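Long-range contacts in beta-1,4-mannanase (PDB 2QHA), which probably hydrolyses internal beta-1,4-mannosidic linkages in mannans, galactomannans and glucomannans, as a secreted glycoside hydrolase of family 26: residues 70-75 and 103-108; 50-55 and 301-306. All blocks are in the same frame, centred on the assembly; numbering follows the deposited sequence.

Contact 1: residues 70-75 and 103-108; sequences RGWLET and SLHLAN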
ATOM      1  N   ARG A  70      -7.711  11.713  -5.285  1.00  9.23           N
ATOM      2  CA  ARG A  70      -9.081  11.853  -4.826  1.00  9.69           C
ATOM      3  C   ARG A  70     -10.004  11.602  -6.015  1.00  9.71           C
ATOM      4  O   ARG A  70     -10.662  12.511  -6.531  1.00 10.09           O
ATOM      5  CB  ARG A  70      -9.305  13.242  -4.204  1.00  9.87           C
ATOM      6  CG  ARG A  70      -8.497  13.513  -2.907  1.00 11.76           C
ATOM      7  CD  ARG A  70      -7.033  13.928  -3.155  1.00 14.37           C
ATOM      8  NE  ARG A  70      -6.931  15.015  -4.130  1.00 16.50           N
ATOM      9  CZ  ARG A  70      -7.111  16.307  -3.860  1.00 16.63           C
ATOM     10  NH1 ARG A  70      -7.370  16.721  -2.619  1.00 18.10           N
ATOM     11  NH2 ARG A  70      -7.012  17.198  -4.841  1.00 16.94           N
ATOM     12  N   GLY A  71     -10.052  10.339  -6.436  1.00  9.57           N
ATOM     13  CA  GLY A  71     -10.638   9.977  -7.726  1.00 10.25           C
ATOM     14  C   GLY A  71     -12.147  10.044  -7.814  1.00 10.74           C
ATOM     15  O   GLY A  71     -12.723   9.800  -8.875  1.00 10.74           O
ATOM     16  N   TRP A  72     -12.793  10.364  -6.698  1.00 11.30           N
ATOM     17  CA  TRP A  72     -14.238  10.574  -6.664  1.00 12.27           C
ATOM     18  C   TRP A  72     -14.612  11.996  -7.063  1.00 12.97           C
ATOM     19  O   TRP A  72     -15.772  12.265  -7.362  1.00 13.82           O
ATOM     20  CB  TRP A  72     -14.789  10.278  -5.268  1.00 12.01           C
ATOM     21  CG  TRP A  72     -14.054  11.032  -4.196  1.00 12.49           C
ATOM     22  CD1 TRP A  72     -14.368  12.264  -3.694  1.00 13.01           C
ATOM     23  CD2 TRP A  72     -12.870  10.609  -3.511  1.00 12.34           C
ATOM     24  NE1 TRP A  72     -13.456  12.632  -2.737  1.00 12.52           N
ATOM     25  CE2 TRP A  72     -12.524  11.634  -2.602  1.00 12.74           C
ATOM     26  CE3 TRP A  72     -12.072   9.460  -3.570  1.00 11.54           C
ATOM     27  CZ2 TRP A  72     -11.411  11.546  -1.762  1.00 11.99           C
ATOM     28  CZ3 TRP A  72     -10.958   9.379  -2.736  1.00 11.90           C
ATOM     29  CH2 TRP A  72     -10.648  10.411  -1.845  1.00 12.16           C
ATOM     30  N   LEU A  73     -13.638  12.902  -7.048  1.00 13.40           N
ATOM     31  CA  LEU A  73     -13.904  14.304  -7.374  1.00 14.48           C
ATOM     32  C   LEU A  73     -13.987  14.529  -8.872  1.00 15.22           C
ATOM     33  O   LEU A  73     -13.135  14.057  -9.630  1.00 14.81           O
ATOM     34  CB  LEU A  73     -12.802  15.209  -6.817  1.00 14.68           C
ATOM     35  CG  LEU A  73     -12.555  15.284  -5.311  1.00 16.15           C
ATOM     36  CD1 LEU A  73     -11.361  16.185  -5.041  1.00 17.03           C
ATOM     37  CD2 LEU A  73     -13.787  15.771  -4.558  1.00 18.31           C
ATOM     38  N   GLU A  74     -15.008  15.265  -9.297  1.00 16.45           N
ATOM     39  CA  GLU A  74     -15.011  15.815 -10.648  1.00 18.29           C
ATOM     40  C   GLU A  74     -14.230  17.124 -10.613  1.00 16.86           C
ATOM     41  O   GLU A  74     -14.414  17.942  -9.711  1.00 17.48           O
ATOM     42  CB  GLU A  74     -16.434  15.989 -11.188  1.00 17.79           C
ATOM     43  CG  GLU A  74     -17.021  14.690 -11.754  1.00 20.54           C
ATOM     44  CD  GLU A  74     -18.431  14.849 -12.311  1.00 19.43           C
ATOM     45  OE1 GLU A  74     -18.762  15.938 -12.834  1.00 26.19           O
ATOM     46  OE2 GLU A  74     -19.212  13.870 -12.235  1.00 25.60           O
ATOM     47  N   THR A  75     -13.321  17.285 -11.568  1.00 16.05           N
ATOM     48  CA  THR A  75     -12.380  18.398 -11.562  1.00 15.40           C
ATOM     49  C   THR A  75     -12.239  18.955 -12.974  1.00 15.35           C
ATOM     50  O   THR A  75     -12.559  18.272 -13.954  1.00 14.95           O
ATOM     51  CB  THR A  75     -10.982  17.971 -11.034  1.00 15.48           C
ATOM     52  OG1 THR A  75     -10.505  16.859 -11.795  1.00 14.88           O
ATOM     53  CG2 THR A  75     -11.023  17.582  -9.549  1.00 15.43           C
ATOM     54  N   SER A 103      -0.651   5.176  -1.449  1.00  7.06           N
ATOM     55  CA  SER A 103      -1.580   4.520  -2.361  1.00  6.40           C
ATOM     56  C   SER A 103      -2.261   5.576  -3.230  1.00  6.44           C
ATOM     57  O   SER A 103      -2.061   6.783  -3.033  1.00  6.77           O
ATOM     58  CB  SER A 103      -2.610   3.702  -1.592  1.00  6.42           C
ATOM     59  OG  SER A 103      -3.369   4.524  -0.723  1.00  6.62           O
ATOM     60  N   LEU A 104      -3.038   5.108  -4.209  1.00  6.79           N
ATOM     61  CA  LEU A 104      -3.682   6.006  -5.176  1.00  6.96           C
ATOM     62  C   LEU A 104      -5.126   5.609  -5.483  1.00  7.10           C
ATOM     63  O   LEU A 104      -5.361   4.591  -6.128  1.00  7.54           O
ATOM     64  CB  LEU A 104      -2.874   6.006  -6.489  1.00  7.07           C
ATOM     65  CG  LEU A 104      -1.397   6.392  -6.412  1.00  7.40           C
ATOM     66  CD1 LEU A 104      -0.667   5.975  -7.681  1.00  7.81           C
ATOM     67  CD2 LEU A 104      -1.196   7.878  -6.155  1.00  9.35           C
ATOM     68  N   HIS A 105      -6.096   6.420  -5.048  1.00  7.06           N
ATOM     69  CA  HIS A 105      -7.487   6.240  -5.502  1.00  7.25           C
ATOM     70  C   HIS A 105      -7.696   6.971  -6.831  1.00  7.52           C
ATOM     71  O   HIS A 105      -8.397   7.991  -6.897  1.00  8.20           O
ATOM     72  CB  HIS A 105      -8.482   6.721  -4.441  1.00  7.60           C
ATOM     73  CG  HIS A 105      -8.664   5.761  -3.308  1.00  7.22           C
ATOM     74  ND1 HIS A 105      -7.605   5.254  -2.582  1.00  7.66           N
ATOM     75  CD2 HIS A 105      -9.782   5.217  -2.773  1.00  7.25           C
ATOM     76  CE1 HIS A 105      -8.066   4.445  -1.644  1.00  8.21           C
ATOM     77  NE2 HIS A 105      -9.383   4.403  -1.738  1.00  8.57           N
ATOM     78  N   LEU A 106      -7.052   6.455  -7.880  1.00  7.31           N
ATOM     79  CA  LEU A 106      -6.949   7.156  -9.163  1.00  8.07           C
ATOM     80  C   LEU A 106      -8.297   7.446  -9.795  1.00  8.20           C
ATOM     81  O   LEU A 106      -9.142   6.545  -9.935  1.00  8.53           O
ATOM     82  CB  LEU A 106      -6.138   6.327 -10.168  1.00  8.75           C
ATOM     83  CG  LEU A 106      -4.634   6.153  -9.978  1.00  9.29           C
ATOM     84  CD1 LEU A 106      -4.091   5.250 -11.077  1.00 10.39           C
ATOM     85  CD2 LEU A 106      -3.921   7.514 -10.003  1.00 10.12           C
ATOM     86  N   ALA A 107      -8.475   8.695 -10.219  1.00  8.30           N
ATOM     87  CA  ALA A 107      -9.567   9.043 -11.109  1.00  8.35           C
ATOM     88  C   ALA A 107      -9.494   8.193 -12.381  1.00  8.45           C
ATOM     89  O   ALA A 107      -8.432   7.663 -12.743  1.00  8.66           O
ATOM     90  CB  ALA A 107      -9.522  10.523 -11.449  1.00  8.21           C
ATOM     91  N   ASN A 108     -10.639   8.084 -13.045  1.00  8.41           N
ATOM     92  CA  ASN A 108     -10.825   7.190 -14.180  1.00  8.57           C
ATOM     93  C   ASN A 108     -10.635   7.924 -15.506  1.00  8.57           C
ATOM     94  O   ASN A 108     -11.519   8.686 -15.915  1.00  8.82           O
ATOM     95  CB  ASN A 108     -12.229   6.602 -14.090  1.00  8.78           C
ATOM     96  CG  ASN A 108     -12.520   5.576 -15.158  1.00  8.99           C
ATOM     97  OD1 ASN A 108     -11.819   5.473 -16.178  1.00  8.62           O
ATOM     98  ND2 ASN A 108     -13.561   4.786 -14.924  1.00  8.89           N
TER
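G71 packs against the backbone that leaves H105, its CA 3.5 Å from the N of A107 and its N 2.9 Å from the O of H105. A beta carbon on residue 71 would run into H105 O, so the approach depends on glycine. A107 also touches G71 with its side chain, CB 3.9 Å from G71 CA. Two turns shape these backbones: a type I turn from R70 to L73, closed by L73 N to R70 O (3.0 Å), and an inverse gamma turn centred on H105.

The side-chain contact is apolar and slight: the W72 rim meets the beta carbon of H105 obliquely, CZ3 to CB 4.0 Å. With chi1 at 53°, W72 CG stands between its N and carbonyl carbon, which folds the indole back so that R70 CA sits 3.6 Å above one face, offset toward the rim.

R70 NE donates to S81 O, while D67 OD2 bonds H105 ND1 and probably helps orient this predicted substrate-binding histidine, close to H166 and the predicted nucleophile E266.

The contact joins the C-terminal ends of adjacent parallel strands 63-70 and 99-105 of the TIM barrel, with helix 134-155 packed against L106 and A107.

Contact 2: residues 50-55 and 301-306; sequences ADRIRS and EWSPAV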
ATOM      1  N   ALA A  50      -2.414   9.112  13.627  1.00  9.88           N
ATOM      2  CA  ALA A  50      -1.225   8.757  14.415  1.00 10.20           C
ATOM      3  C   ALA A  50      -1.392   9.207  15.869  1.00 10.81           C
ATOM      4  O   ALA A  50      -1.046   8.463  16.791  1.00 10.68           O
ATOM      5  CB  ALA A  50       0.045   9.350  13.809  1.00 10.57           C
ATOM      6  N   ASP A  51      -1.944  10.405  16.059  1.00 11.27           N
ATOM      7  CA  ASP A  51      -2.161  10.950  17.409  1.00 12.16           C
ATOM      8  C   ASP A  51      -3.180  10.139  18.206  1.00 12.22           C
ATOM      9  O   ASP A  51      -2.983   9.920  19.403  1.00 12.93           O
ATOM     10  CB  ASP A  51      -2.591  12.421  17.355  1.00 12.89           C
ATOM     11  CG  ASP A  51      -1.502  13.344  16.826  1.00 14.91           C
ATOM     12  OD1 ASP A  51      -0.311  12.957  16.805  1.00 16.29           O
ATOM     13  OD2 ASP A  51      -1.850  14.477  16.427  1.00 19.18           O
ATOM     14  N   ARG A  52      -4.269   9.707  17.560  1.00 12.20           N
ATOM     15  CA  ARG A  52      -5.272   8.837  18.212  1.00 13.75           C
ATOM     16  C   ARG A  52      -4.616   7.541  18.681  1.00 12.16           C
ATOM     17  O   ARG A  52      -4.893   7.041  19.770  1.00 11.95           O
ATOM     18  CB  ARG A  52      -6.435   8.486  17.261  1.00 13.56           C
ATOM     19  CG  ARG A  52      -7.418   9.612  16.976  1.00 16.48           C
ATOM     20  CD  ARG A  52      -8.793   9.097  16.495  1.00 14.62           C
ATOM     21  NE  ARG A  52      -8.789   8.129  15.380  1.00 24.30           N
ATOM     22  CZ  ARG A  52      -9.906   7.595  14.878  1.00 16.70           C
ATOM     23  NH1 ARG A  52     -11.081   7.955  15.386  1.00 24.29           N
ATOM     24  NH2 ARG A  52      -9.871   6.718  13.873  1.00 21.52           N
ATOM     25  N   ILE A  53      -3.763   6.980  17.827  1.00 11.26           N
ATOM     26  CA  ILE A  53      -3.073   5.740  18.158  1.00 10.90           C
ATOM     27  C   ILE A  53      -2.110   5.936  19.338  1.00 11.13           C
ATOM     28  O   ILE A  53      -2.078   5.114  20.263  1.00 10.13           O
ATOM     29  CB  ILE A  53      -2.353   5.158  16.912  1.00 10.40           C
ATOM     30  CG1 ILE A  53      -3.383   4.705  15.858  1.00 10.91           C
ATOM     31  CG2 ILE A  53      -1.404   4.040  17.309  1.00 10.02           C
ATOM     32  CD1 ILE A  53      -4.145   3.436  16.173  1.00 11.29           C
ATOM     33  N   ARG A  54      -1.351   7.033  19.320  1.00 11.62           N
ATOM     34  CA  ARG A  54      -0.420   7.327  20.413  1.00 12.26           C
ATOM     35  C   ARG A  54      -1.168   7.569  21.730  1.00 12.24           C
ATOM     36  O   ARG A  54      -0.722   7.124  22.782  1.00 12.08           O
ATOM     37  CB  ARG A  54       0.479   8.509  20.057  1.00 12.88           C
ATOM     38  CG  ARG A  54       1.662   8.705  21.018  1.00 15.18           C
ATOM     39  CD  ARG A  54       2.699   9.670  20.467  1.00 20.81           C
ATOM     40  NE  ARG A  54       2.250  11.062  20.482  1.00 26.02           N
ATOM     41  CZ  ARG A  54       1.757  11.714  19.429  1.00 19.90           C
ATOM     42  NH1 ARG A  54       1.638  11.108  18.253  1.00 30.37           N
ATOM     43  NH2 ARG A  54       1.384  12.982  19.554  1.00 29.48           N
ATOM     44  N   SER A  55      -2.319   8.234  21.656  1.00 11.90           N
ATOM     45  CA  SER A  55      -3.164   8.442  22.835  1.00 12.88           C
ATOM     46  C   SER A  55      -3.649   7.110  23.401  1.00 12.63           C
ATOM     47  O   SER A  55      -3.702   6.916  24.620  1.00 13.24           O
ATOM     48  CB  SER A  55      -4.353   9.317  22.459  1.00 13.46           C
ATOM     49  OG  SER A  55      -3.965  10.647  22.194  1.00 17.18           O
ATOM     50  N   GLU A 301     -13.623   4.523  11.181  1.00 12.60           N
ATOM     51  CA  GLU A 301     -14.262   3.468  11.993  1.00 14.66           C
ATOM     52  C   GLU A 301     -13.456   2.168  12.050  1.00 12.81           C
ATOM     53  O   GLU A 301     -13.731   1.287  12.874  1.00 12.75           O
ATOM     54  CB  GLU A 301     -15.678   3.188  11.473  1.00 14.51           C
ATOM     55  CG  GLU A 301     -15.698   2.589  10.065  1.00 17.15           C
ATOM     56  CD  GLU A 301     -17.060   2.643   9.394  1.00 16.65           C
ATOM     57  OE1 GLU A 301     -17.463   3.738   8.930  1.00 23.16           O
ATOM     58  OE2 GLU A 301     -17.705   1.575   9.298  1.00 23.57           O
ATOM     59  N   TRP A 302     -12.465   2.044  11.164  1.00 12.13           N
ATOM     60  CA  TRP A 302     -11.637   0.841  11.105  1.00 11.24           C
ATOM     61  C   TRP A 302     -10.429   0.874  12.041  1.00 10.64           C
ATOM     62  O   TRP A 302      -9.792  -0.154  12.287  1.00 10.44           O
ATOM     63  CB  TRP A 302     -11.201   0.579   9.654  1.00 11.36           C
ATOM     64  CG  TRP A 302     -12.377   0.339   8.774  1.00 11.75           C
ATOM     65  CD1 TRP A 302     -13.046  -0.835   8.614  1.00 12.61           C
ATOM     66  CD2 TRP A 302     -13.067   1.312   7.978  1.00 11.27           C
ATOM     67  NE1 TRP A 302     -14.114  -0.663   7.758  1.00 11.99           N
ATOM     68  CE2 TRP A 302     -14.147   0.644   7.349  1.00 11.49           C
ATOM     69  CE3 TRP A 302     -12.875   2.678   7.726  1.00 11.97           C
ATOM     70  CZ2 TRP A 302     -15.039   1.304   6.488  1.00 11.50           C
ATOM     71  CZ3 TRP A 302     -13.766   3.335   6.866  1.00 12.32           C
ATOM     72  CH2 TRP A 302     -14.830   2.638   6.257  1.00 12.36           C
ATOM     73  N   SER A 303     -10.147   2.048  12.599  1.00 10.17           N
ATOM     74  CA  SER A 303      -8.953   2.231  13.415  1.00 10.05           C
ATOM     75  C   SER A 303      -8.956   1.404  14.688  1.00 10.06           C
ATOM     76  O   SER A 303      -9.985   1.293  15.357  1.00  9.93           O
ATOM     77  CB  SER A 303      -8.793   3.698  13.797  1.00 10.38           C
ATOM     78  OG  SER A 303      -7.694   3.858  14.688  1.00 10.64           O
ATOM     79  N   PRO A 304      -7.788   0.854  15.051  1.00  9.63           N
ATOM     80  CA  PRO A 304      -7.679   0.259  16.383  1.00  9.60           C
ATOM     81  C   PRO A 304      -8.090   1.217  17.502  1.00  9.87           C
ATOM     82  O   PRO A 304      -8.565   0.756  18.545  1.00 10.43           O
ATOM     83  CB  PRO A 304      -6.194  -0.087  16.493  1.00  9.57           C
ATOM     84  CG  PRO A 304      -5.758  -0.310  15.056  1.00  9.62           C
ATOM     85  CD  PRO A 304      -6.541   0.717  14.271  1.00  9.77           C
ATOM     86  N   ALA A 305      -7.935   2.524  17.273  1.00  9.88           N
ATOM     87  CA  ALA A 305      -8.253   3.516  18.306  1.00 10.30           C
ATOM     88  C   ALA A 305      -9.746   3.600  18.619  1.00 10.71           C
ATOM     89  O   ALA A 305     -10.130   4.100  19.680  1.00 11.47           O
ATOM     90  CB  ALA A 305      -7.712   4.890  17.928  1.00  9.98           C
ATOM     91  N   VAL A 306     -10.589   3.131  17.705  1.00 11.06           N
ATOM     92  CA  VAL A 306     -12.038   3.128  17.940  1.00 11.66           C
ATOM     93  C   VAL A 306     -12.610   1.716  17.931  1.00 11.75           C
ATOM     94  O   VAL A 306     -13.817   1.521  17.775  1.00 13.00           O
ATOM     95  CB  VAL A 306     -12.823   4.048  16.965  1.00 11.78           C
ATOM     96  CG1 VAL A 306     -12.384   5.497  17.136  1.00 12.99           C
ATOM     97  CG2 VAL A 306     -12.632   3.610  15.525  1.00 11.70           C
TER
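R52 reaches from its helix across the 303-306 turn, its CB 3.9 Å from A305 CB. A305 CB lies over one face of the guanidinium, whose nitrogens meet different residues, NH2 within 3.2 Å of S303 CB and NH1 3.3 Å from V306 CG1. The bend at chi3 (-51°) lays that face over A305 CB and its nitrogens toward S303 and V306. Beside it I53 packs CD1 on P304 CB (4.1 Å) and A305 CB (4.2 Å), with S303 OG also close to CD1 at 3.9 Å; chi1 at -67° sets CG1 anti to the carbonyl carbon, carrying CD1 to the loop.

An ST turn holds the backbone of 303-305: S303 OG accepts from A305 N (2.9 Å, 154° at the hydrogen). A further backbone bond, V306 N to S303 O at 3.0 Å, closes 303-306.

Further out, E49 ties both sides, its OE1 in a salt bridge with R52 NH2 and its OE2 hydrogen-bonded to S303 OG; R52 NH2 also donates to D300 O. Replaced by an alanine, R52 would probably leave E49 OE1 without its cationic mate and D300 O without this donor, and open a gap over A305 and V306.

The contact fastens helix 48-57, after barrel strand 32-40, to the loop between strand 292-297 and helix 310-315, whose Y314 touches I53 and whose A310 and L313 touch P304.

How the contacts relate
Contact 1 is buried at the catalytic mouth of the barrel, whereas contact 2 is partly buried and farther from the centre of the chain; their centres are 25 Å apart, and they share no strand or helix. Both involve loops that follow barrel strands, but contact 1 joins the exits of two neighbouring strands, while contact 2 sets a helix against a loop and brings together distant parts of the sequence. Accordingly, the first is mainly close backbone packing around a glycine and carries a predicted substrate-binding residue. The second relies on side chains, an isoleucine and an arginine salt-bridged to E49; in its 301-306 segment W302 packs edge-to-face with Y242, also predicted to bind substrate.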